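Local coordinates for protein fibrillarin-like rRNA/tRNA 2'-O-methyltransferase (Aeropyrum pernix, PDB 4DF3) that binds S-adenosyl-L-methionine and probably methylates ribose 2'-hydroxyls of rRNA and tRNA at sites chosen by a guide RNA, at residues A[136-141]-A[165-170]; A[78-83]-A[144-149]; A[2-7]-A[43-48]. The protein carries 2 engineered substitutions. All coordinates share one frame; numbering follows the deposited sequence.

Interaction 1: residues A[136-141]-A[165-170]; sequences RFPEKY and VRNARF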
loop_
_atom_site.group_PDB
_atom_site.type_symbol
_atom_site.label_atom_id
_atom_site.label_comp_id
_atom_site.label_asym_id
_atom_site.label_seq_id
_atom_site.Cartn_x
_atom_site.Cartn_y
_atom_site.Cartn_z
ATOM N N ARG A 136 17.585 -3.187 -0.797
ATOM C CA ARG A 136 18.616 -2.894 -1.810
ATOM C C ARG A 136 19.218 -4.158 -2.397
ATOM O O ARG A 136 19.851 -4.065 -3.460
ATOM C CB ARG A 136 19.749 -2.021 -1.237
ATOM C CG ARG A 136 19.237 -0.598 -0.962
ATOM C CD ARG A 136 20.263 0.320 -0.203
ATOM N NE ARG A 136 20.569 -0.230 1.110
ATOM C CZ ARG A 136 21.607 0.100 1.880
ATOM N NH1 ARG A 136 22.493 1.030 1.486
ATOM N NH2 ARG A 136 21.742 -0.500 3.052
ATOM N N PHE A 137 19.057 -5.283 -1.686
ATOM C CA PHE A 137 19.765 -6.549 -2.063
ATOM C C PHE A 137 18.751 -7.662 -2.331
ATOM O O PHE A 137 18.663 -8.633 -1.583
ATOM C CB PHE A 137 20.811 -6.954 -0.978
ATOM C CG PHE A 137 21.644 -5.807 -0.482
ATOM C CD1 PHE A 137 22.531 -5.129 -1.325
ATOM C CD2 PHE A 137 21.569 -5.399 0.832
ATOM C CE1 PHE A 137 23.314 -4.030 -0.852
ATOM C CE2 PHE A 137 22.332 -4.292 1.297
ATOM C CZ PHE A 137 23.235 -3.642 0.460
ATOM N N PRO A 138 17.949 -7.526 -3.392
ATOM C CA PRO A 138 16.865 -8.516 -3.563
ATOM C C PRO A 138 17.408 -9.929 -3.900
ATOM O O PRO A 138 16.723 -10.941 -3.768
ATOM C CB PRO A 138 16.081 -7.947 -4.747
ATOM C CG PRO A 138 17.142 -7.005 -5.460
ATOM C CD PRO A 138 17.861 -6.397 -4.353
ATOM N N GLU A 139 18.662 -9.985 -4.345
ATOM C CA GLU A 139 19.252 -11.320 -4.586
ATOM C C GLU A 139 19.273 -12.189 -3.312
ATOM O O GLU A 139 19.081 -13.420 -3.396
ATOM C CB GLU A 139 20.635 -11.197 -5.252
ATOM C CG GLU A 139 21.406 -12.585 -5.326
ATOM C CD GLU A 139 22.254 -12.901 -4.108
ATOM O OE1 GLU A 139 22.433 -12.035 -3.207
ATOM O OE2 GLU A 139 22.808 -14.025 -4.035
ATOM N N LYS A 140 19.377 -11.567 -2.156
ATOM C CA LYS A 140 19.468 -12.301 -0.893
ATOM C C LYS A 140 18.102 -12.839 -0.482
ATOM O O LYS A 140 18.055 -13.667 0.437
ATOM C CB LYS A 140 19.966 -11.408 0.257
ATOM C CG LYS A 140 21.334 -10.830 0.039
ATOM C CD LYS A 140 21.783 -9.707 1.013
ATOM C CE LYS A 140 22.273 -10.166 2.403
ATOM N NZ LYS A 140 23.271 -11.318 2.509
ATOM N N TYR A 141 17.007 -12.361 -1.102
ATOM C CA TYR A 141 15.692 -12.944 -0.809
ATOM C C TYR A 141 14.951 -13.486 -2.040
ATOM O O TYR A 141 13.773 -13.861 -1.959
ATOM C CB TYR A 141 14.829 -12.024 0.097
ATOM C CG TYR A 141 14.628 -10.638 -0.418
ATOM C CD1 TYR A 141 13.659 -10.377 -1.421
ATOM C CD2 TYR A 141 15.258 -9.542 0.198
ATOM C CE1 TYR A 141 13.491 -9.124 -1.895
ATOM C CE2 TYR A 141 15.064 -8.255 -0.262
ATOM C CZ TYR A 141 14.147 -8.054 -1.253
ATOM O OH TYR A 141 13.993 -6.763 -1.646
ATOM N N VAL A 165 13.445 -0.501 -9.271
ATOM C CA VAL A 165 13.743 -1.139 -10.571
ATOM C C VAL A 165 14.413 -2.492 -10.386
ATOM O O VAL A 165 14.124 -3.463 -11.099
ATOM C CB VAL A 165 14.552 -0.148 -11.442
ATOM C CG1 VAL A 165 15.203 -0.833 -12.612
ATOM C CG2 VAL A 165 13.584 0.993 -11.896
ATOM N N ARG A 166 15.342 -2.547 -9.430
ATOM C CA ARG A 166 16.118 -3.775 -9.147
ATOM C C ARG A 166 15.208 -4.902 -8.698
ATOM O O ARG A 166 15.286 -6.052 -9.193
ATOM C CB ARG A 166 17.116 -3.466 -8.049
ATOM C CG ARG A 166 18.220 -4.547 -7.884
ATOM C CD ARG A 166 19.211 -4.077 -6.881
ATOM N NE ARG A 166 19.821 -2.793 -7.287
ATOM C CZ ARG A 166 20.028 -1.776 -6.462
ATOM N NH1 ARG A 166 19.743 -1.863 -5.169
ATOM N NH2 ARG A 166 20.581 -0.659 -6.935
ATOM N N ASN A 167 14.345 -4.592 -7.715
ATOM C CA ASN A 167 13.335 -5.567 -7.329
ATOM C C ASN A 167 12.368 -5.941 -8.490
ATOM O O ASN A 167 11.955 -7.092 -8.629
ATOM C CB ASN A 167 12.570 -5.061 -6.132
ATOM C CG ASN A 167 13.343 -5.269 -4.850
ATOM O OD1 ASN A 167 13.090 -6.248 -4.129
ATOM N ND2 ASN A 167 14.307 -4.348 -4.544
ATOM N N ALA A 168 11.946 -4.977 -9.278
ATOM C CA ALA A 168 10.981 -5.305 -10.339
ATOM C C ALA A 168 11.620 -6.277 -11.308
ATOM O O ALA A 168 10.959 -7.173 -11.820
ATOM C CB ALA A 168 10.515 -4.031 -11.124
ATOM N N ARG A 169 12.897 -6.039 -11.648
ATOM C CA ARG A 169 13.596 -6.978 -12.605
ATOM C C ARG A 169 13.599 -8.422 -12.137
ATOM O O ARG A 169 13.385 -9.358 -12.944
ATOM C CB ARG A 169 15.037 -6.478 -12.878
ATOM C CG ARG A 169 15.015 -5.348 -13.907
ATOM C CD ARG A 169 16.287 -4.511 -14.052
ATOM N NE ARG A 169 16.104 -3.564 -15.166
ATOM C CZ ARG A 169 16.887 -2.503 -15.431
ATOM N NH1 ARG A 169 17.934 -2.202 -14.653
ATOM N NH2 ARG A 169 16.607 -1.722 -16.488
ATOM N N PHE A 170 13.792 -8.623 -10.828
ATOM C CA PHE A 170 13.758 -9.945 -10.249
ATOM C C PHE A 170 12.366 -10.558 -10.151
ATOM O O PHE A 170 12.214 -11.756 -10.383
ATOM C CB PHE A 170 14.350 -9.936 -8.850
ATOM C CG PHE A 170 15.830 -10.026 -8.827
ATOM C CD1 PHE A 170 16.461 -11.264 -8.970
ATOM C CD2 PHE A 170 16.585 -8.890 -8.623
ATOM C CE1 PHE A 170 17.869 -11.352 -8.952
ATOM C CE2 PHE A 170 18.014 -8.966 -8.600
ATOM C CZ PHE A 170 18.633 -10.183 -8.745
#
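Arg166 and Asn167 reach from one helix to a turn built round Pro138. The Arg166 side chain crosses the Pro138 ring at about a right angle, with its CG 3.6 Å from Pro138 CG. Its chain bends at chi3 (-59°), turning NE aside. NH1 then donates to Arg136 O at 2.8 Å, on a lone pair in the carbonyl plane. The oxygen sits 26° out of the guanidinium plane, near its edge. An alanine in place of Arg166 would probably leave Arg136 O without this donor and open a gap beside the Pro138 ring. Tyr141 OH donates to Asn167 OD1 at 2.7 Å, also on an in-plane lone pair. Ring and amide planes are 28° apart, and Pro138 CA lies over one face of the ring, toward its rim. At the other end of the amide, Asn167 ND2 bonds to Ala135 O and Ile163 O. Pro138 CG also meets Phe170 CD2 at 3.7 Å, again at about a right angle. The contact docks helix 160-171 on the loop after strand 128-132, just past the cofactor-binding Asp134 and Ala135. On the sheet side, Asn167 and Tyr141 touch Leu84 of strand 80-84, and Asn167 touches Leu151 of strand 148-153.

Interaction 2: residues A[78-83]-A[144-149]; sequences GDRILY and LVEGVD. With SAM (S-adenosylmethionine), chain C.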
loop_
_atom_site.group_PDB
_atom_site.type_symbol
_atom_site.label_atom_id
_atom_site.label_comp_id
_atom_site.label_asym_id
_atom_site.label_seq_id
_atom_site.Cartn_x
_atom_site.Cartn_y
_atom_site.Cartn_z
ATOM N N GLY A 78 -6.723 -11.931 -4.542
ATOM C CA GLY A 78 -5.728 -12.958 -4.975
ATOM C C GLY A 78 -4.328 -12.550 -5.414
ATOM O O GLY A 78 -3.502 -13.410 -5.779
ATOM N N ASP A 79 -4.070 -11.247 -5.451
ATOM C CA ASP A 79 -2.785 -10.750 -5.872
ATOM C C ASP A 79 -1.662 -11.265 -4.930
ATOM O O ASP A 79 -1.850 -11.383 -3.731
ATOM C CB ASP A 79 -2.728 -9.219 -5.790
ATOM C CG ASP A 79 -3.281 -8.531 -7.015
ATOM O OD1 ASP A 79 -3.677 -9.221 -7.954
ATOM O OD2 ASP A 79 -3.324 -7.262 -7.010
ATOM N N ARG A 80 -0.506 -11.461 -5.533
ATOM C CA ARG A 80 0.737 -11.623 -4.823
ATOM C C ARG A 80 1.457 -10.271 -4.983
ATOM O O ARG A 80 1.588 -9.763 -6.136
ATOM C CB ARG A 80 1.552 -12.688 -5.555
ATOM C CG ARG A 80 0.841 -14.047 -5.680
ATOM C CD ARG A 80 0.494 -14.628 -4.379
ATOM N NE ARG A 80 -0.488 -15.723 -4.477
ATOM C CZ ARG A 80 -0.197 -17.031 -4.404
ATOM N NH1 ARG A 80 1.066 -17.456 -4.234
ATOM N NH2 ARG A 80 -1.185 -17.924 -4.498
ATOM N N ILE A 81 1.914 -9.699 -3.860
ATOM C CA ILE A 81 2.432 -8.328 -3.814
ATOM C C ILE A 81 3.786 -8.323 -3.122
ATOM O O ILE A 81 3.954 -8.903 -2.021
ATOM C CB ILE A 81 1.462 -7.411 -3.000
ATOM C CG1 ILE A 81 0.118 -7.249 -3.742
ATOM C CG2 ILE A 81 2.047 -6.012 -2.815
ATOM C CD1 ILE A 81 -0.939 -6.635 -2.856
ATOM N N LEU A 82 4.761 -7.669 -3.748
ATOM C CA LEU A 82 6.017 -7.478 -3.070
ATOM C C LEU A 82 5.942 -6.072 -2.448
ATOM O O LEU A 82 5.821 -5.066 -3.143
ATOM C CB LEU A 82 7.190 -7.531 -4.053
ATOM C CG LEU A 82 8.580 -7.123 -3.497
ATOM C CD1 LEU A 82 8.913 -8.007 -2.282
ATOM C CD2 LEU A 82 9.643 -7.345 -4.640
ATOM N N TYR A 83 6.071 -6.029 -1.134
ATOM C CA TYR A 83 5.926 -4.762 -0.392
ATOM C C TYR A 83 7.267 -4.380 0.249
ATOM O O TYR A 83 7.724 -5.077 1.186
ATOM C CB TYR A 83 4.855 -4.950 0.677
ATOM C CG TYR A 83 4.351 -3.659 1.323
ATOM C CD1 TYR A 83 3.016 -3.499 1.587
ATOM C CD2 TYR A 83 5.233 -2.644 1.728
ATOM C CE1 TYR A 83 2.567 -2.380 2.274
ATOM C CE2 TYR A 83 4.779 -1.452 2.375
ATOM C CZ TYR A 83 3.449 -1.368 2.659
ATOM O OH TYR A 83 2.960 -0.263 3.316
ATOM N N LEU A 144 12.834 -16.520 -1.632
ATOM C CA LEU A 144 11.665 -16.430 -0.744
ATOM C C LEU A 144 10.462 -15.734 -1.424
ATOM O O LEU A 144 9.343 -15.706 -0.887
ATOM C CB LEU A 144 12.057 -15.719 0.553
ATOM C CG LEU A 144 13.147 -16.370 1.421
ATOM C CD1 LEU A 144 13.517 -15.380 2.481
ATOM C CD2 LEU A 144 12.623 -17.665 2.056
ATOM N N VAL A 145 10.697 -15.188 -2.603
ATOM C CA VAL A 145 9.694 -14.351 -3.272
ATOM C C VAL A 145 9.473 -14.834 -4.670
ATOM O O VAL A 145 10.394 -14.803 -5.500
ATOM C CB VAL A 145 10.078 -12.853 -3.337
ATOM C CG1 VAL A 145 8.980 -12.037 -4.093
ATOM C CG2 VAL A 145 10.236 -12.283 -1.942
ATOM N N GLU A 146 8.245 -15.269 -4.941
ATOM C CA GLU A 146 7.823 -15.672 -6.276
ATOM C C GLU A 146 7.506 -14.449 -7.142
ATOM O O GLU A 146 7.644 -13.301 -6.679
ATOM C CB GLU A 146 6.530 -16.547 -6.156
ATOM C CG GLU A 146 5.237 -15.791 -5.653
ATOM C CD GLU A 146 4.068 -16.744 -5.441
ATOM O OE1 GLU A 146 3.892 -17.707 -6.239
ATOM O OE2 GLU A 146 3.344 -16.570 -4.449
ATOM N N GLY A 147 7.106 -14.684 -8.391
ATOM C CA GLY A 147 6.553 -13.662 -9.276
ATOM C C GLY A 147 5.417 -12.912 -8.577
ATOM O O GLY A 147 4.500 -13.514 -7.962
ATOM N N VAL A 148 5.424 -11.594 -8.696
ATOM C CA VAL A 148 4.353 -10.841 -8.071
ATOM C C VAL A 148 3.518 -10.063 -9.066
ATOM O O VAL A 148 4.028 -9.627 -10.085
ATOM C CB VAL A 148 4.925 -9.880 -7.012
ATOM C CG1 VAL A 148 5.499 -10.748 -5.821
ATOM C CG2 VAL A 148 5.999 -8.963 -7.599
ATOM N N ASP A 149 2.263 -9.866 -8.712
ATOM C CA ASP A 149 1.346 -9.079 -9.528
ATOM C C ASP A 149 1.593 -7.593 -9.384
ATOM O O ASP A 149 1.260 -6.806 -10.302
ATOM C CB ASP A 149 -0.051 -9.385 -9.127
ATOM C CG ASP A 149 -0.399 -10.849 -9.403
ATOM O OD1 ASP A 149 -0.507 -11.170 -10.574
ATOM O OD2 ASP A 149 -0.495 -11.637 -8.468
HETATM N N SAM C . 4.647 1.315 4.260
HETATM C CA SAM C . 4.388 1.534 5.712
HETATM C C SAM C . 2.892 1.825 5.859
HETATM O O SAM C . 2.262 2.412 4.954
HETATM O OXT SAM C . 2.307 1.472 6.878
HETATM C CB SAM C . 5.202 2.739 6.298
HETATM C CG SAM C . 6.648 2.490 5.904
HETATM S SD SAM C . 7.903 3.379 6.867
HETATM C CE SAM C . 7.619 4.923 5.964
HETATM C "C5'" SAM C . 9.443 2.832 6.041
HETATM C "C4'" SAM C . 9.981 1.499 6.566
HETATM O "O4'" SAM C . 10.952 0.915 5.699
HETATM C "C3'" SAM C . 10.665 1.524 7.926
HETATM O "O3'" SAM C . 9.930 0.596 8.731
HETATM C "C2'" SAM C . 12.146 1.191 7.686
HETATM O "O2'" SAM C . 12.699 0.415 8.725
HETATM C "C1'" SAM C . 12.089 0.379 6.400
HETATM N N9 SAM C . 13.250 0.542 5.504
HETATM C C8 SAM C . 14.029 1.670 5.217
HETATM N N7 SAM C . 15.009 1.299 4.305
HETATM C C5 SAM C . 14.871 -0.005 4.028
HETATM C C6 SAM C . 15.562 -0.852 3.176
HETATM N N6 SAM C . 16.654 -0.473 2.407
HETATM N N1 SAM C . 15.037 -2.137 3.173
HETATM C C2 SAM C . 13.974 -2.662 3.886
HETATM N N3 SAM C . 13.300 -1.789 4.723
HETATM C C4 SAM C . 13.779 -0.518 4.788
HETATM O O HOH W 1 -2.225 -13.364 -8.684
#
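Arg80 meets Asp149 through its backbone and Glu146 through its side chain. Its CB lies 3.7 Å from Asp149 OD2 and near Gly147 O. CG is within 3.8 Å of Glu146 OE2. The chain bends at chi2 (-59°), and this places CD 3.4 Å from Glu146 OE2. At the tip, NH1 forms a salt bridge with Glu146 OE2. The modelled distance from Arg80 NH1 to Glu146 OE2 is very short, 2.5 Å, so its exact length is doubtful. The oxygen is near the guanidinium plane, at its edge, while the carboxylate is turned 63° against that plane. Glu146 OE2 is also bonded to Tyr106 OH, and Arg80 NH2 makes a weak bond to Arg102 O.

Asp149 grips the Arg80 backbone twice. Arg80 N donates to the anti lone pair of Asp149 OD2 at 2.9 Å, almost straight at 178°. Asp149 N returns a bond to Arg80 O at 2.7 Å. A water joins the same OD2 to Gly78 O. Asp79 OD1 is 4.0 Å from Asp149 OD2; this repulsion is probably eased by the donors on OD2, while Asp79 OD2 is held by Tyr177 OH. Further along, Tyr83 OH accepts a bond from the amino nitrogen of S-adenosylmethionine, which sits at the ring edge, in plane. That bond too is modelled very short, its length doubtful.

Loop 144-147 leads into strand 148-153, the parallel neighbour of strand 80-84 in the Rossmann-like sheet. Strand 104-109 flanks strand 80-84 on its other edge. Leu82, Val145 and Val148 pack on Phe171 of helix 160-171, whereas Ile81 and Tyr83 touch helix 90-99.

Interaction 3: residues A[2-7]-A[43-48]; sequences VEVVSV and RIFRYN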
loop_
_atom_site.group_PDB
_atom_site.type_symbol
_atom_site.label_atom_id
_atom_site.label_comp_id
_atom_site.label_asym_id
_atom_site.label_seq_id
_atom_site.Cartn_x
_atom_site.Cartn_y
_atom_site.Cartn_z
ATOM N N VAL A 2 -17.434 1.598 16.184
ATOM C CA VAL A 2 -18.061 2.894 15.848
ATOM C C VAL A 2 -19.384 2.629 15.067
ATOM O O VAL A 2 -19.374 1.783 14.195
ATOM C CB VAL A 2 -17.074 3.786 15.008
ATOM C CG1 VAL A 2 -17.820 4.935 14.349
ATOM C CG2 VAL A 2 -15.889 4.290 15.902
ATOM N N GLU A 3 -20.499 3.313 15.390
ATOM C CA GLU A 3 -21.796 3.083 14.687
ATOM C C GLU A 3 -21.820 3.738 13.325
ATOM O O GLU A 3 -21.292 4.834 13.126
ATOM C CB GLU A 3 -23.010 3.614 15.485
ATOM C CG GLU A 3 -23.117 3.076 16.906
ATOM C CD GLU A 3 -23.521 1.627 16.947
ATOM O OE1 GLU A 3 -23.929 1.081 15.884
ATOM O OE2 GLU A 3 -23.422 1.032 18.050
ATOM N N VAL A 4 -22.435 3.077 12.358
ATOM C CA VAL A 4 -22.455 3.655 11.034
ATOM C C VAL A 4 -23.859 3.605 10.482
ATOM O O VAL A 4 -24.608 2.650 10.760
ATOM C CB VAL A 4 -21.531 2.882 10.060
ATOM C CG1 VAL A 4 -20.065 2.971 10.491
ATOM C CG2 VAL A 4 -21.964 1.469 9.919
ATOM N N VAL A 5 -24.159 4.549 9.610
ATOM C CA VAL A 5 -25.499 4.581 8.988
ATOM C C VAL A 5 -25.621 3.678 7.770
ATOM O O VAL A 5 -26.706 3.181 7.459
ATOM C CB VAL A 5 -26.006 6.034 8.724
ATOM C CG1 VAL A 5 -25.987 6.856 10.033
ATOM C CG2 VAL A 5 -25.264 6.726 7.646
ATOM N N SER A 6 -24.502 3.460 7.078
ATOM C CA SER A 6 -24.475 2.585 5.895
ATOM C C SER A 6 -23.046 2.215 5.556
ATOM O O SER A 6 -22.102 2.933 5.934
ATOM C CB SER A 6 -25.041 3.253 4.661
ATOM O OG SER A 6 -24.305 4.439 4.394
ATOM N N VAL A 7 -22.913 1.097 4.850
ATOM C CA VAL A 7 -21.610 0.616 4.351
ATOM C C VAL A 7 -21.980 0.126 2.953
ATOM O O VAL A 7 -22.940 -0.628 2.791
ATOM C CB VAL A 7 -21.010 -0.537 5.228
ATOM C CG1 VAL A 7 -19.693 -1.067 4.614
ATOM C CG2 VAL A 7 -20.755 -0.071 6.713
ATOM N N ARG A 43 -10.453 2.046 13.848
ATOM C CA ARG A 43 -11.778 1.829 14.348
ATOM C C ARG A 43 -12.379 0.710 13.521
ATOM O O ARG A 43 -11.952 0.503 12.376
ATOM C CB ARG A 43 -12.550 3.121 14.242
ATOM C CG ARG A 43 -11.902 4.163 15.099
ATOM C CD ARG A 43 -12.671 5.390 15.162
ATOM N NE ARG A 43 -12.985 5.906 13.833
ATOM C CZ ARG A 43 -13.866 6.875 13.622
ATOM N NH1 ARG A 43 -14.555 7.401 14.635
ATOM N NH2 ARG A 43 -14.080 7.303 12.396
ATOM N N ILE A 44 -13.354 0.009 14.120
ATOM C CA ILE A 44 -14.004 -1.179 13.549
ATOM C C ILE A 44 -15.506 -0.899 13.524
ATOM O O ILE A 44 -16.046 -0.276 14.445
ATOM C CB ILE A 44 -13.651 -2.471 14.317
ATOM C CG1 ILE A 44 -12.258 -2.995 13.911
ATOM C CG2 ILE A 44 -14.541 -3.621 13.906
ATOM C CD1 ILE A 44 -11.186 -2.166 14.274
ATOM N N PHE A 45 -16.139 -1.325 12.433
ATOM C CA PHE A 45 -17.548 -1.125 12.185
ATOM C C PHE A 45 -18.163 -2.503 11.923
ATOM O O PHE A 45 -17.508 -3.346 11.350
ATOM C CB PHE A 45 -17.756 -0.315 10.858
ATOM C CG PHE A 45 -16.877 0.897 10.702
ATOM C CD1 PHE A 45 -16.985 1.961 11.583
ATOM C CD2 PHE A 45 -16.004 1.023 9.605
ATOM C CE1 PHE A 45 -16.246 3.155 11.403
ATOM C CE2 PHE A 45 -15.201 2.187 9.421
ATOM C CZ PHE A 45 -15.292 3.247 10.304
ATOM N N ARG A 46 -19.442 -2.702 12.299
ATOM C CA ARG A 46 -20.237 -3.855 11.897
ATOM C C ARG A 46 -21.460 -3.416 11.107
ATOM O O ARG A 46 -22.165 -2.464 11.488
ATOM C CB ARG A 46 -20.725 -4.717 13.100
ATOM C CG ARG A 46 -19.612 -5.522 13.754
ATOM C CD ARG A 46 -20.133 -6.421 14.947
ATOM N NE ARG A 46 -21.250 -7.292 14.554
ATOM C CZ ARG A 46 -21.115 -8.519 14.034
ATOM N NH1 ARG A 46 -19.903 -9.065 13.887
ATOM N NH2 ARG A 46 -22.201 -9.236 13.724
ATOM N N TYR A 47 -21.700 -4.083 9.992
ATOM C CA TYR A 47 -22.869 -3.827 9.135
ATOM C C TYR A 47 -23.258 -5.099 8.445
ATOM O O TYR A 47 -22.382 -5.803 7.885
ATOM C CB TYR A 47 -22.523 -2.757 8.106
ATOM C CG TYR A 47 -23.733 -2.123 7.452
ATOM C CD1 TYR A 47 -24.451 -1.137 8.109
ATOM C CD2 TYR A 47 -24.113 -2.491 6.164
ATOM C CE1 TYR A 47 -25.556 -0.542 7.500
ATOM C CE2 TYR A 47 -25.170 -1.900 5.545
ATOM C CZ TYR A 47 -25.917 -0.946 6.250
ATOM O OH TYR A 47 -27.015 -0.348 5.615
ATOM N N ASN A 48 -24.568 -5.428 8.477
ATOM C CA ASN A 48 -25.107 -6.629 7.796
ATOM C C ASN A 48 -24.320 -7.834 8.264
ATOM O O ASN A 48 -24.022 -8.730 7.510
ATOM C CB ASN A 48 -25.115 -6.509 6.241
ATOM C CG ASN A 48 -26.194 -5.510 5.706
ATOM O OD1 ASN A 48 -26.122 -5.011 4.556
ATOM N ND2 ASN A 48 -27.151 -5.203 6.531
HETATM O O HOH W 2 -20.741 -0.742 13.901
HETATM O O HOH W 3 -23.311 0.229 13.380
#
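Val2 N donates to Ile44 O at 2.9 Å, with an N-H...O angle of 162° and nearly along the C=O axis. This is the only direct hydrogen bond between 2-7 and 43-48. The chain turns a corner at Val5, and regular strand pairing does not form. Val2 CA is 5.5 Å from Phe45 CA. In the middle a water takes over: it accepts from Arg46 N and lies within bonding distance of Val2 O. A second water accepts from Val4 N, lies near Glu3 OE1 and reaches Arg46 O only weakly.

The side chains are mostly apolar. Val2 and Phe45 lie side by side and point the same way, Val2 CB at 3.8 Å from Phe45 CE1. Val2 O sits at the edge of the Phe45 ring, in its plane. Val4 crosses Phe45 at about a right angle and presses CG1 to within 3.4 Å of Phe45 CD1. Val2 CG2 touches Arg43 CD at 3.5 Å, and Val2 CG1 lies over one face of the guanidinium, whose NH2 pairs with Glu54. Tyr47 CG, anti to its backbone N (chi1 -163°), is placed 3.7 Å from Val7 CG2. Val7 N lies over the centre of one Tyr47 ring face, 3.7 Å from its plane. Val7 CG2 meets Tyr47 CB at 3.5 Å.

Val7 N is buried here with no hydrogen-bond partner in the model. The start of the chain and strand 4-9 thus meet strand 44-47, the other outermost strand of the sheet, chiefly through valine-aromatic packing and water, with a single backbone bond.

Interactions 1 and 2 belong to the methyltransferase domain and touch where Asn167 OD1 packs against Leu82 CD2. Helix 160-171 serves both, and strand 148-153 leads into it. Their segments alternate along the chain. Interaction 2 is the more central, its centre about 13 Å from the chain centre, and carries a salt bridge to the loop before strand 148-153 and bonds between Asp149 and the Arg80 backbone. Interaction 1, farther out, relies on two side-chain hydrogen bonds round a proline. Both are partly buried. Interaction 3 is a surface contact in the N-terminal antiparallel sheet, about 17 Å from interaction 2 between nearest atoms. It is held chiefly by apolar packing and water, with no salt bridge between its segments.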